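Avidin-related protein 4/5 (Gallus gallus, PDB 1Y55) binds biotin with high affinity as a tetrameric, thermostable relative of avidin, each subunit an eight-stranded antiparallel beta-barrel. Local coordinates at residues T11-T19 / T30-A38; A57-T65 / V76-D84. The protein carries 1 engineered substitution. All coordinates share one frame; numbering follows the deposited sequence. Where two conformers were deposited one is given.

Contact 1 of 2, residues T11-T19 / T30-A38; sequences TNNLGSIMT and TGTYLTAVA. With BTN (biotin), chain C.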
ATOM      1  N   THR A  11      20.307 -10.744   0.466  1.00  8.37           N
ATOM      2  CA  THR A  11      19.706 -10.636   1.796  1.00  8.09           C
ATOM      3  C   THR A  11      18.987  -9.302   1.910  1.00  7.84           C
ATOM      4  O   THR A  11      19.341  -8.343   1.219  1.00  9.04           O
ATOM      5  CB  THR A  11      20.776 -10.761   2.890  1.00  8.42           C
ATOM      6  N   ASN A  12      17.974  -9.241   2.766  1.00  7.48           N
ATOM      7  CA  ASN A  12      17.288  -7.977   2.996  1.00  7.34           C
ATOM      8  C   ASN A  12      17.474  -7.464   4.407  1.00  7.28           C
ATOM      9  O   ASN A  12      18.140  -8.080   5.245  1.00  8.02           O
ATOM     10  CB  ASN A  12      15.805  -8.013   2.541  1.00  7.43           C
ATOM     11  CG  ASN A  12      14.895  -8.823   3.437  1.00  6.93           C
ATOM     12  OD1 ASN A  12      15.160  -9.030   4.623  1.00  7.16           O
ATOM     13  ND2 ASN A  12      13.789  -9.286   2.850  1.00  7.37           N
ATOM     14  N   ASN A  13      16.876  -6.305   4.660  1.00  7.48           N
ATOM     15  CA  ASN A  13      17.040  -5.594   5.923  1.00  8.14           C
ATOM     16  C   ASN A  13      16.472  -6.354   7.134  1.00  8.25           C
ATOM     17  O   ASN A  13      16.851  -6.045   8.257  1.00 10.37           O
ATOM     18  CB  ASN A  13      16.419  -4.203   5.832  1.00  8.49           C
ATOM     19  CG  ASN A  13      14.963  -4.255   5.420  1.00  7.61           C
ATOM     20  OD1 ASN A  13      14.653  -4.579   4.273  1.00  7.34           O
ATOM     21  ND2 ASN A  13      14.071  -3.966   6.351  1.00  9.44           N
ATOM     22  N   LEU A  14      15.575  -7.319   6.909  1.00  8.20           N
ATOM     23  CA  LEU A  14      15.045  -8.167   7.968  1.00  8.55           C
ATOM     24  C   LEU A  14      15.886  -9.417   8.176  1.00  8.36           C
ATOM     25  O   LEU A  14      15.606 -10.188   9.088  1.00 10.07           O
ATOM     26  CB  LEU A  14      13.598  -8.576   7.659  1.00  8.52           C
ATOM     27  CG  LEU A  14      12.602  -7.446   7.450  1.00  8.80           C
ATOM     28  CD1 LEU A  14      11.232  -7.985   7.043  1.00 10.23           C
ATOM     29  CD2 LEU A  14      12.495  -6.570   8.669  1.00 10.77           C
ATOM     30  N   GLY A  15      16.886  -9.640   7.327  1.00  7.99           N
ATOM     31  CA  GLY A  15      17.723 -10.820   7.386  1.00  7.98           C
ATOM     32  C   GLY A  15      17.266 -11.967   6.496  1.00  7.66           C
ATOM     33  O   GLY A  15      17.900 -13.013   6.480  1.00  8.36           O
ATOM     34  N   SER A  16      16.158 -11.813   5.768  1.00  7.16           N
ATOM     35  CA  SER A  16      15.714 -12.857   4.857  1.00  7.26           C
ATOM     36  C   SER A  16      16.711 -13.045   3.734  1.00  7.27           C
ATOM     37  O   SER A  16      17.418 -12.111   3.374  1.00  8.62           O
ATOM     38  CB  SER A  16      14.359 -12.490   4.283  1.00  7.17           C
ATOM     39  OG  SER A  16      13.418 -12.335   5.320  1.00  7.47           O
ATOM     40  N   ILE A  17      16.736 -14.246   3.169  1.00  7.64           N
ATOM     41  CA  ILE A  17      17.625 -14.586   2.062  1.00  8.02           C
ATOM     42  C   ILE A  17      16.800 -15.055   0.884  1.00  8.65           C
ATOM     43  O   ILE A  17      15.879 -15.832   1.049  1.00 10.65           O
ATOM     44  CB  ILE A  17      18.620 -15.693   2.446  1.00  8.73           C
ATOM     45  CG1 ILE A  17      19.471 -15.244   3.617  1.00 10.17           C
ATOM     46  CG2 ILE A  17      19.479 -16.099   1.248  1.00 10.39           C
ATOM     47  CD1 ILE A  17      20.371 -16.338   4.130  1.00 11.81           C
ATOM     48  N   MET A  18      17.132 -14.609  -0.323  1.00  8.76           N
ATOM     49  CA  MET A  18      16.545 -15.239  -1.490  1.00 10.09           C
ATOM     50  C   MET A  18      17.632 -15.551  -2.494  1.00  9.90           C
ATOM     51  O   MET A  18      18.656 -14.878  -2.590  1.00 11.16           O
ATOM     52  CB  MET A  18      15.435 -14.438  -2.115  1.00 11.09           C
ATOM     53  CG  MET A  18      15.880 -13.160  -2.630  1.00 10.93           C
ATOM     54  SD  MET A  18      14.471 -12.331  -3.579  1.00 11.55           S
ATOM     55  CE  MET A  18      15.349 -10.924  -4.159  1.00 10.02           C
ATOM     56  N   THR A  19      17.367 -16.594  -3.261  1.00  9.69           N
ATOM     57  CA  THR A  19      18.265 -17.086  -4.274  1.00 10.72           C
ATOM     58  C   THR A  19      17.493 -17.150  -5.574  1.00 11.32           C
ATOM     59  O   THR A  19      16.472 -17.811  -5.663  1.00 13.18           O
ATOM     60  CB  THR A  19      18.764 -18.472  -3.905  1.00 12.07           C
ATOM     61  OG1 THR A  19      19.335 -18.441  -2.585  1.00 13.54           O
ATOM     62  CG2 THR A  19      19.898 -18.904  -4.838  1.00 14.06           C
ATOM     63  N   THR A  30      12.973 -17.994 -11.626  1.00 10.61           N
ATOM     64  CA  THR A  30      12.525 -18.699 -10.450  1.00 11.06           C
ATOM     65  C   THR A  30      13.584 -18.613  -9.373  1.00 10.37           C
ATOM     66  O   THR A  30      14.689 -18.140  -9.604  1.00 12.01           O
ATOM     67  CB  THR A  30      12.176 -20.133 -10.808  1.00 13.35           C
ATOM     68  OG1 THR A  30      11.332 -20.703  -9.788  1.00 16.92           O
ATOM     69  CG2 THR A  30      13.434 -20.999 -10.955  1.00 15.37           C
ATOM     70  N   GLY A  31      13.226 -19.050  -8.183  1.00 10.10           N
ATOM     71  CA  GLY A  31      14.147 -19.023  -7.085  1.00 10.92           C
ATOM     72  C   GLY A  31      13.508 -19.535  -5.820  1.00  9.43           C
ATOM     73  O   GLY A  31      12.434 -20.132  -5.820  1.00  9.46           O
ATOM     74  N   THR A  32      14.202 -19.292  -4.720  1.00  9.27           N
ATOM     75  CA  THR A  32      13.716 -19.653  -3.391  1.00  9.44           C
ATOM     76  C   THR A  32      13.882 -18.471  -2.449  1.00  8.93           C
ATOM     77  O   THR A  32      14.714 -17.589  -2.657  1.00  9.69           O
ATOM     78  CB  THR A  32      14.444 -20.868  -2.820  1.00 10.59           C
ATOM     79  OG1 THR A  32      15.829 -20.534  -2.657  1.00 12.57           O
ATOM     80  CG2 THR A  32      14.360 -22.082  -3.740  1.00 11.92           C
ATOM     81  N   TYR A  33      13.066 -18.488  -1.406  1.00  8.27           N
ATOM     82  CA  TYR A  33      13.005 -17.406  -0.441  1.00  7.94           C
ATOM     83  C   TYR A  33      12.963 -18.027   0.952  1.00  7.79           C
ATOM     84  O   TYR A  33      12.081 -18.844   1.222  1.00  8.20           O
ATOM     85  CB  TYR A  33      11.756 -16.548  -0.685  1.00  7.98           C
ATOM     86  CG  TYR A  33      11.832 -15.153  -0.117  1.00  7.62           C
ATOM     87  CD1 TYR A  33      11.665 -14.912   1.243  1.00  7.82           C
ATOM     88  CD2 TYR A  33      12.065 -14.062  -0.939  1.00  7.49           C
ATOM     89  CE1 TYR A  33      11.731 -13.620   1.765  1.00  7.29           C
ATOM     90  CE2 TYR A  33      12.129 -12.780  -0.427  1.00  7.53           C
ATOM     91  CZ  TYR A  33      11.971 -12.560   0.922  1.00  7.06           C
ATOM     92  OH  TYR A  33      12.058 -11.267   1.377  1.00  7.45           O
ATOM     93  N   LEU A  34      13.904 -17.636   1.812  1.00  7.52           N
ATOM     94  CA  LEU A  34      13.936 -18.060   3.210  1.00  7.91           C
ATOM     95  C   LEU A  34      13.673 -16.808   4.052  1.00  7.12           C
ATOM     96  O   LEU A  34      14.552 -15.965   4.232  1.00  7.39           O
ATOM     97  CB  LEU A  34      15.273 -18.708   3.572  1.00  8.35           C
ATOM     98  CG  LEU A  34      15.319 -19.315   4.965  1.00  8.98           C
ATOM     99  CD1 LEU A  34      14.293 -20.419   5.142  1.00 10.66           C
ATOM    100  CD2 LEU A  34      16.711 -19.839   5.260  1.00 10.36           C
ATOM    101  N   THR A  35      12.433 -16.653   4.494  1.00  7.13           N
ATOM    102  CA  THR A  35      12.093 -15.498   5.296  1.00  7.03           C
ATOM    103  C   THR A  35      12.651 -15.625   6.708  1.00  7.02           C
ATOM    104  O   THR A  35      12.640 -16.707   7.295  1.00  7.67           O
ATOM    105  CB  THR A  35      10.586 -15.234   5.320  1.00  7.31           C
ATOM    106  OG1 THR A  35      10.358 -14.034   6.081  1.00  7.08           O
ATOM    107  CG2 THR A  35       9.773 -16.384   5.934  1.00  7.75           C
ATOM    108  N   ALA A  36      13.142 -14.508   7.249  1.00  7.07           N
ATOM    109  CA  ALA A  36      13.611 -14.485   8.627  1.00  7.48           C
ATOM    110  C   ALA A  36      12.458 -14.403   9.624  1.00  7.74           C
ATOM    111  O   ALA A  36      12.635 -14.757  10.798  1.00  9.18           O
ATOM    112  CB  ALA A  36      14.545 -13.315   8.839  1.00  8.51           C
ATOM    113  N   VAL A  37      11.309 -13.892   9.170  1.00  7.75           N
ATOM    114  CA  VAL A  37      10.157 -13.592  10.015  1.00  8.06           C
ATOM    115  C   VAL A  37       8.893 -14.179   9.399  1.00  7.87           C
ATOM    116  O   VAL A  37       8.776 -14.348   8.180  1.00  8.03           O
ATOM    117  CB  VAL A  37       9.971 -12.066  10.239  1.00  8.17           C
ATOM    118  CG1 VAL A  37      11.147 -11.499  11.032  1.00  9.71           C
ATOM    119  CG2 VAL A  37       9.795 -11.319   8.915  1.00  8.44           C
ATOM    120  N   ALA A  38       7.905 -14.437  10.244  1.00  8.52           N
ATOM    121  CA  ALA A  38       6.606 -14.924   9.783  1.00  8.91           C
ATOM    122  C   ALA A  38       5.603 -14.731  10.895  1.00  9.54           C
ATOM    123  O   ALA A  38       5.962 -14.450  12.032  1.00 10.46           O
ATOM    124  CB  ALA A  38       6.680 -16.393   9.396  1.00  9.37           C
TER
HETATM  125  C11 BTN C 801       3.716 -16.040   6.553  1.00 11.83           C
HETATM  126  O11 BTN C 801       3.955 -15.256   7.646  1.00 11.81           O
HETATM  127  O12 BTN C 801       2.719 -16.866   6.520  1.00 15.93           O
HETATM  128  C10 BTN C 801       4.578 -15.989   5.370  1.00  9.87           C
HETATM  129  C9  BTN C 801       5.883 -15.253   5.554  1.00  8.45           C
HETATM  130  C8  BTN C 801       5.749 -13.759   5.276  1.00  7.82           C
HETATM  131  C7  BTN C 801       7.092 -13.039   5.451  1.00  7.17           C
HETATM  132  C2  BTN C 801       7.055 -11.553   5.000  1.00  7.07           C
HETATM  133  S1  BTN C 801       6.923 -11.297   3.254  1.00  6.92           S
HETATM  134  C6  BTN C 801       7.210  -9.540   3.534  1.00  7.08           C
HETATM  135  C5  BTN C 801       8.319  -9.473   4.581  1.00  6.73           C
HETATM  136  N1  BTN C 801       9.652  -9.529   4.009  1.00  7.09           N
HETATM  137  C3  BTN C 801      10.282 -10.627   4.390  1.00  6.56           C
HETATM  138  O3  BTN C 801      11.511 -10.927   4.004  1.00  6.97           O
HETATM  139  N2  BTN C 801       9.545 -11.370   5.191  1.00  6.60           N
HETATM  140  C4  BTN C 801       8.266 -10.733   5.462  1.00  6.73           C
HETATM  141  O   HOH W   1      17.219 -18.763  -0.825  1.00 14.70           O
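Three side chains from both segments converge on one oxygen, the ureido O3 of biotin. Ser16 OG and Tyr33 OH each donate to BTN O3 at 2.7 Å, and Asn12 ND2 adds a nearly straight third bond (165°), so the carbonyl oxygen is gripped by three donors, a setting that would probably polarise the ureido group. O3 lies at the edge of the Tyr33 ring, close to its plane. Beside it, BTN N2 donates to Thr35 OG1 at 2.9 Å, and that hydroxyl donates to Val37 O at 2.6 Å, which leaves it an acceptor for the ligand. Ser16 OG also accepts from Ala36 N (2.9 Å), an arrangement consistent with its proton being given to biotin. The amide of Asn12 is held from behind: Leu14 N and Ser16 N reach OD1 from opposite faces of its plane, the first closing an Asx turn. With CG anti to the backbone N (chi1 -159°), Tyr33 brings its ring alongside Met18, whose CB meets CD2 obliquely at 3.6 Å. Beyond the pocket, Ile17 pairs with Leu34 and Thr19 with Thr32 through paired backbone bonds; a water bridges the Thr19 and Thr32 hydroxyls, and Lys9 NZ also bonds Thr19 OG1. The hairpin of strands 17-20 and 28-34 lies between strands 8-12 and 47-53 in the barrel wall, while Trp108 of a second subunit packs on Leu14 and Val37.

Contact 2 of 2, residues A57-T65 / V76-D84; sequences ASQPTFGFT and VFTGQCFID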
ATOM      1  N   ALA A  57      16.704  -2.928 -19.964  1.00 12.33           N
ATOM      2  CA  ALA A  57      17.132  -1.910 -19.024  1.00 12.39           C
ATOM      3  C   ALA A  57      18.331  -2.323 -18.183  1.00 11.84           C
ATOM      4  O   ALA A  57      18.398  -3.429 -17.673  1.00 12.91           O
ATOM      5  CB  ALA A  57      15.986  -1.555 -18.088  1.00 12.72           C
ATOM      6  N   SER A  58      19.296  -1.436 -18.004  0.50 11.68           N
ATOM      7  CA  SER A  58      20.377  -1.734 -17.065  0.50 11.15           C
ATOM      8  C   SER A  58      19.906  -1.717 -15.618  0.50 10.30           C
ATOM      9  O   SER A  58      20.474  -2.435 -14.793  0.50 10.55           O
ATOM     10  CB  SER A  58      21.553  -0.775 -17.229  0.50 11.67           C
ATOM     11  OG  SER A  58      21.151   0.571 -17.042  0.50 12.73           O
ATOM     12  N   GLN A  59      18.874  -0.921 -15.310  1.00  9.40           N
ATOM     13  CA  GLN A  59      18.351  -0.863 -13.945  1.00  8.35           C
ATOM     14  C   GLN A  59      16.882  -1.268 -14.023  1.00  7.97           C
ATOM     15  O   GLN A  59      15.977  -0.411 -13.953  1.00  8.59           O
ATOM     16  CB  GLN A  59      18.501   0.541 -13.372  1.00  8.77           C
ATOM     17  CG  GLN A  59      19.968   0.930 -13.194  1.00  9.75           C
ATOM     18  CD  GLN A  59      20.159   2.213 -12.416  1.00 10.10           C
ATOM     19  OE1 GLN A  59      20.878   2.225 -11.429  1.00 11.64           O
ATOM     20  NE2 GLN A  59      19.509   3.289 -12.835  1.00 12.48           N
ATOM     21  N   PRO A  60      16.621  -2.557 -14.224  1.00  8.29           N
ATOM     22  CA  PRO A  60      15.259  -3.010 -14.526  1.00  8.09           C
ATOM     23  C   PRO A  60      14.315  -2.941 -13.344  1.00  7.35           C
ATOM     24  O   PRO A  60      14.724  -3.164 -12.195  1.00  7.80           O
ATOM     25  CB  PRO A  60      15.463  -4.472 -14.929  1.00  9.06           C
ATOM     26  CG  PRO A  60      16.670  -4.876 -14.156  1.00  9.92           C
ATOM     27  CD  PRO A  60      17.579  -3.683 -14.227  1.00  9.20           C
ATOM     28  N   THR A  61      13.046  -2.695 -13.642  1.00  7.27           N
ATOM     29  CA  THR A  61      11.988  -3.011 -12.686  1.00  7.16           C
ATOM     30  C   THR A  61      11.678  -4.527 -12.806  1.00  6.90           C
ATOM     31  O   THR A  61      12.000  -5.204 -13.802  1.00  7.41           O
ATOM     32  CB  THR A  61      10.786  -2.166 -12.899  1.00  7.32           C
ATOM     33  OG1 THR A  61      10.994  -0.753 -12.848  1.00 10.68           O
ATOM     34  CG2 THR A  61      10.014  -2.603 -14.025  1.00  4.71           C
ATOM     35  N   PHE A  62      11.015  -5.048 -11.783  1.00  6.82           N
ATOM     36  CA  PHE A  62      10.713  -6.472 -11.702  1.00  6.93           C
ATOM     37  C   PHE A  62       9.574  -6.686 -10.714  1.00  6.67           C
ATOM     38  O   PHE A  62       9.234  -5.795  -9.921  1.00  6.72           O
ATOM     39  CB  PHE A  62      11.962  -7.279 -11.263  1.00  7.43           C
ATOM     40  CG  PHE A  62      12.478  -6.885  -9.916  1.00  7.38           C
ATOM     41  CD1 PHE A  62      11.900  -7.417  -8.756  1.00  7.92           C
ATOM     42  CD2 PHE A  62      13.479  -5.933  -9.780  1.00  7.45           C
ATOM     43  CE1 PHE A  62      12.327  -6.997  -7.499  1.00  9.18           C
ATOM     44  CE2 PHE A  62      13.922  -5.553  -8.534  1.00  8.26           C
ATOM     45  CZ  PHE A  62      13.347  -6.079  -7.402  1.00  8.97           C
ATOM     46  N   GLY A  63       9.028  -7.893 -10.743  1.00  6.59           N
ATOM     47  CA  GLY A  63       8.093  -8.361  -9.742  1.00  6.72           C
ATOM     48  C   GLY A  63       8.290  -9.848  -9.539  1.00  6.52           C
ATOM     49  O   GLY A  63       8.781 -10.548 -10.441  1.00  7.16           O
ATOM     50  N   PHE A  64       7.912 -10.354  -8.361  1.00  6.66           N
ATOM     51  CA  PHE A  64       7.858 -11.779  -8.140  1.00  6.87           C
ATOM     52  C   PHE A  64       6.827 -12.112  -7.081  1.00  6.52           C
ATOM     53  O   PHE A  64       6.462 -11.287  -6.253  1.00  7.10           O
ATOM     54  CB  PHE A  64       9.249 -12.396  -7.839  1.00  7.17           C
ATOM     55  CG  PHE A  64       9.953 -11.875  -6.604  1.00  7.15           C
ATOM     56  CD1 PHE A  64       9.749 -12.464  -5.355  1.00  7.84           C
ATOM     57  CD2 PHE A  64      10.865 -10.845  -6.704  1.00  7.63           C
ATOM     58  CE1 PHE A  64      10.432 -12.016  -4.240  1.00  7.93           C
ATOM     59  CE2 PHE A  64      11.540 -10.400  -5.578  1.00  8.85           C
ATOM     60  CZ  PHE A  64      11.311 -10.994  -4.353  1.00  8.51           C
ATOM     61  N   THR A  65       6.385 -13.363  -7.124  1.00  6.58           N
ATOM     62  CA  THR A  65       5.458 -13.954  -6.178  1.00  6.87           C
ATOM     63  C   THR A  65       6.179 -15.014  -5.381  1.00  6.64           C
ATOM     64  O   THR A  65       6.885 -15.848  -5.960  1.00  7.68           O
ATOM     65  CB  THR A  65       4.306 -14.618  -6.959  1.00  6.88           C
ATOM     66  OG1 THR A  65       3.591 -13.630  -7.707  1.00  7.50           O
ATOM     67  CG2 THR A  65       3.300 -15.266  -6.018  1.00  7.82           C
ATOM     68  N   VAL A  76       3.688 -10.783  -2.817  1.00  6.04           N
ATOM     69  CA  VAL A  76       4.289 -10.265  -4.038  1.00  6.21           C
ATOM     70  C   VAL A  76       5.207  -9.114  -3.687  1.00  5.85           C
ATOM     71  O   VAL A  76       4.912  -8.305  -2.809  1.00  6.33           O
ATOM     72  CB  VAL A  76       3.230  -9.825  -5.077  1.00  6.40           C
ATOM     73  CG1 VAL A  76       2.448 -11.033  -5.597  1.00  7.02           C
ATOM     74  CG2 VAL A  76       2.271  -8.773  -4.521  1.00  6.47           C
ATOM     75  N   PHE A  77       6.323  -9.058  -4.403  1.00  6.10           N
ATOM     76  CA  PHE A  77       7.306  -7.989  -4.310  1.00  6.45           C
ATOM     77  C   PHE A  77       7.458  -7.322  -5.673  1.00  6.36           C
ATOM     78  O   PHE A  77       7.481  -8.007  -6.700  1.00  6.81           O
ATOM     79  CB  PHE A  77       8.698  -8.535  -3.949  1.00  6.91           C
ATOM     80  CG  PHE A  77       8.839  -9.084  -2.560  1.00  6.76           C
ATOM     81  CD1 PHE A  77       8.374 -10.354  -2.247  1.00  7.63           C
ATOM     82  CD2 PHE A  77       9.499  -8.361  -1.569  1.00  7.30           C
ATOM     83  CE1 PHE A  77       8.565 -10.881  -0.979  1.00  8.29           C
ATOM     84  CE2 PHE A  77       9.674  -8.896  -0.289  1.00  8.04           C
ATOM     85  CZ  PHE A  77       9.194 -10.142  -0.009  1.00  8.38           C
ATOM     86  N   THR A  78       7.596  -6.004  -5.687  1.00  6.38           N
ATOM     87  CA  THR A  78       8.001  -5.313  -6.905  1.00  6.59           C
ATOM     88  C   THR A  78       9.021  -4.255  -6.568  1.00  6.38           C
ATOM     89  O   THR A  78       9.036  -3.721  -5.466  1.00  9.32           O
ATOM     90  CB  THR A  78       6.770  -4.774  -7.642  1.00  7.19           C
ATOM     91  OG1 THR A  78       7.125  -4.287  -8.941  1.00  7.34           O
ATOM     92  CG2 THR A  78       6.108  -3.625  -6.918  1.00  8.14           C
ATOM     93  N   GLY A  79       9.883  -3.939  -7.505  1.00  6.64           N
ATOM     94  CA  GLY A  79      10.916  -2.966  -7.251  1.00  7.09           C
ATOM     95  C   GLY A  79      11.809  -2.764  -8.442  1.00  6.40           C
ATOM     96  O   GLY A  79      11.450  -3.091  -9.581  1.00  6.60           O
ATOM     97  N   GLN A  80      12.978  -2.202  -8.155  1.00  6.67           N
ATOM     98  CA  GLN A  80      13.957  -1.868  -9.183  1.00  6.95           C
ATOM     99  C   GLN A  80      15.347  -2.219  -8.675  1.00  7.23           C
ATOM    100  O   GLN A  80      15.644  -2.072  -7.492  1.00  7.54           O
ATOM    101  CB  GLN A  80      13.838  -0.380  -9.570  1.00  7.31           C
ATOM    102  CG  GLN A  80      14.692   0.035 -10.757  1.00  7.60           C
ATOM    103  CD  GLN A  80      14.392   1.428 -11.310  1.00  7.33           C
ATOM    104  OE1 GLN A  80      15.037   1.824 -12.318  1.00  9.52           O
ATOM    105  NE2 GLN A  80      13.499   2.155 -10.737  1.00  6.17           N
ATOM    106  N   CYS A  81      16.191  -2.696  -9.594  1.00  7.51           N
ATOM    107  CA  CYS A  81      17.611  -2.933  -9.299  1.00  8.71           C
ATOM    108  C   CYS A  81      18.397  -1.712  -9.729  1.00  8.74           C
ATOM    109  O   CYS A  81      18.373  -1.333 -10.904  1.00 10.38           O
ATOM    110  CB  CYS A  81      18.160  -4.140 -10.038  1.00 10.35           C
ATOM    111  SG  CYS A  81      16.977  -5.375 -10.479  1.00 25.19           S
ATOM    112  N   PHE A  82      19.073  -1.092  -8.774  1.00  8.83           N
ATOM    113  CA  PHE A  82      19.929   0.045  -9.032  1.00  9.00           C
ATOM    114  C   PHE A  82      21.389  -0.375  -8.962  1.00  9.65           C
ATOM    115  O   PHE A  82      21.772  -1.178  -8.116  1.00 10.66           O
ATOM    116  CB  PHE A  82      19.678   1.147  -8.005  1.00  9.29           C
ATOM    117  CG  PHE A  82      18.326   1.748  -8.094  1.00  8.97           C
ATOM    118  CD1 PHE A  82      18.019   2.616  -9.124  1.00  9.48           C
ATOM    119  CD2 PHE A  82      17.350   1.455  -7.158  1.00  9.29           C
ATOM    120  CE1 PHE A  82      16.753   3.171  -9.218  1.00  9.19           C
ATOM    121  CE2 PHE A  82      16.088   2.021  -7.239  1.00  9.43           C
ATOM    122  CZ  PHE A  82      15.794   2.888  -8.270  1.00  9.31           C
ATOM    123  N   ILE A  83      22.194   0.203  -9.850  1.00 10.53           N
ATOM    124  CA  ILE A  83      23.647   0.069  -9.850  1.00 11.72           C
ATOM    125  C   ILE A  83      24.264   1.429  -9.531  1.00 12.65           C
ATOM    126  O   ILE A  83      24.025   2.393 -10.244  1.00 14.34           O
ATOM    127  CB  ILE A  83      24.192  -0.355 -11.241  1.00 13.77           C
ATOM    128  CG1 ILE A  83      23.477  -1.583 -11.797  1.00 15.37           C
ATOM    129  CG2 ILE A  83      25.699  -0.602 -11.171  1.00 15.11           C
ATOM    130  CD1 ILE A  83      23.582  -1.697 -13.318  1.00 16.86           C
ATOM    131  N   ASP A  84      25.022   1.463  -8.440  1.00 13.45           N
ATOM    132  CA  ASP A  84      25.850   2.574  -7.940  1.00 16.22           C
ATOM    133  C   ASP A  84      26.933   3.001  -8.905  1.00 15.60           C
ATOM    134  O   ASP A  84      27.294   2.255  -9.800  1.00 15.28           O
ATOM    135  CB  ASP A  84      26.719   2.046  -6.776  1.00 19.19           C
ATOM    136  CG  ASP A  84      26.373   2.609  -5.450  1.00 22.00           C
ATOM    137  OD1 ASP A  84      26.853   1.981  -4.486  1.00 21.82           O
ATOM    138  OD2 ASP A  84      25.674   3.627  -5.247  1.00 27.18           O
TER
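Phe62 and Phe64 both carry CG between the backbone N and the carbonyl carbon (chi1 61°), a rotamer that lays each ring across the neighbouring strand. Phe64 thereby covers Phe77: CB of Phe77 sits over the Phe64 face, 3.8 Å from its centroid, and the two rings, with planes 18° apart, are slid so far that they barely overlap. The Phe62 ring has Gly79 against its face, the CA making a CH-pi contact and the carbonyl O lying over the same ring. Cys81 SG meets the ring obliquely at CD2, 3.6 Å away, and also touches Pro60 CG. On the backbone, Phe62 O takes two donors from opposite faces of its plane, Gly79 N and Thr78 OG1, the hydroxyl at 2.8 Å. At the open end Gln59 stretches out so that OE1 receives Ile83 N on a lone pair at 2.9 Å, its amide nearly perpendicular to the Phe82 ring, while NE2 donates to Asn102 O of a third subunit. Cut back to an alanine, this position is likely to leave Ile83 N without its acceptor and Asn102 O of the third subunit without this donor. Between them the strands form an antiparallel beta hairpin of the avidin barrel, with Phe62, Phe64 and Phe77 facing the barrel interior, where Phe77 approaches biotin, and Thr61, Thr65 and Thr78 facing a third subunit.

In the fold
From the N terminus, the chain first folds back through the turn at 12-15 and strand 17-20, and contact 1 closes the loop between 17-20 and 28-34. The chain then passes through strand 47-53 before contact 2 closes the next hairpin, 61-67 with 74-83. The two loops follow in series, neither enclosing nor crossing the other. Their centres are about 16 Å apart, on opposite sides of the chain's centre, yet they meet through the barrel interior: Tyr33 OH lies 3.4 Å from Phe77 CZ, and Met18 SD 3.5 Å from Phe64 CZ. Contact 1 brings polar groups to biotin, and contact 2 adds Phe77 beside it, tying two hairpins of one barrel together.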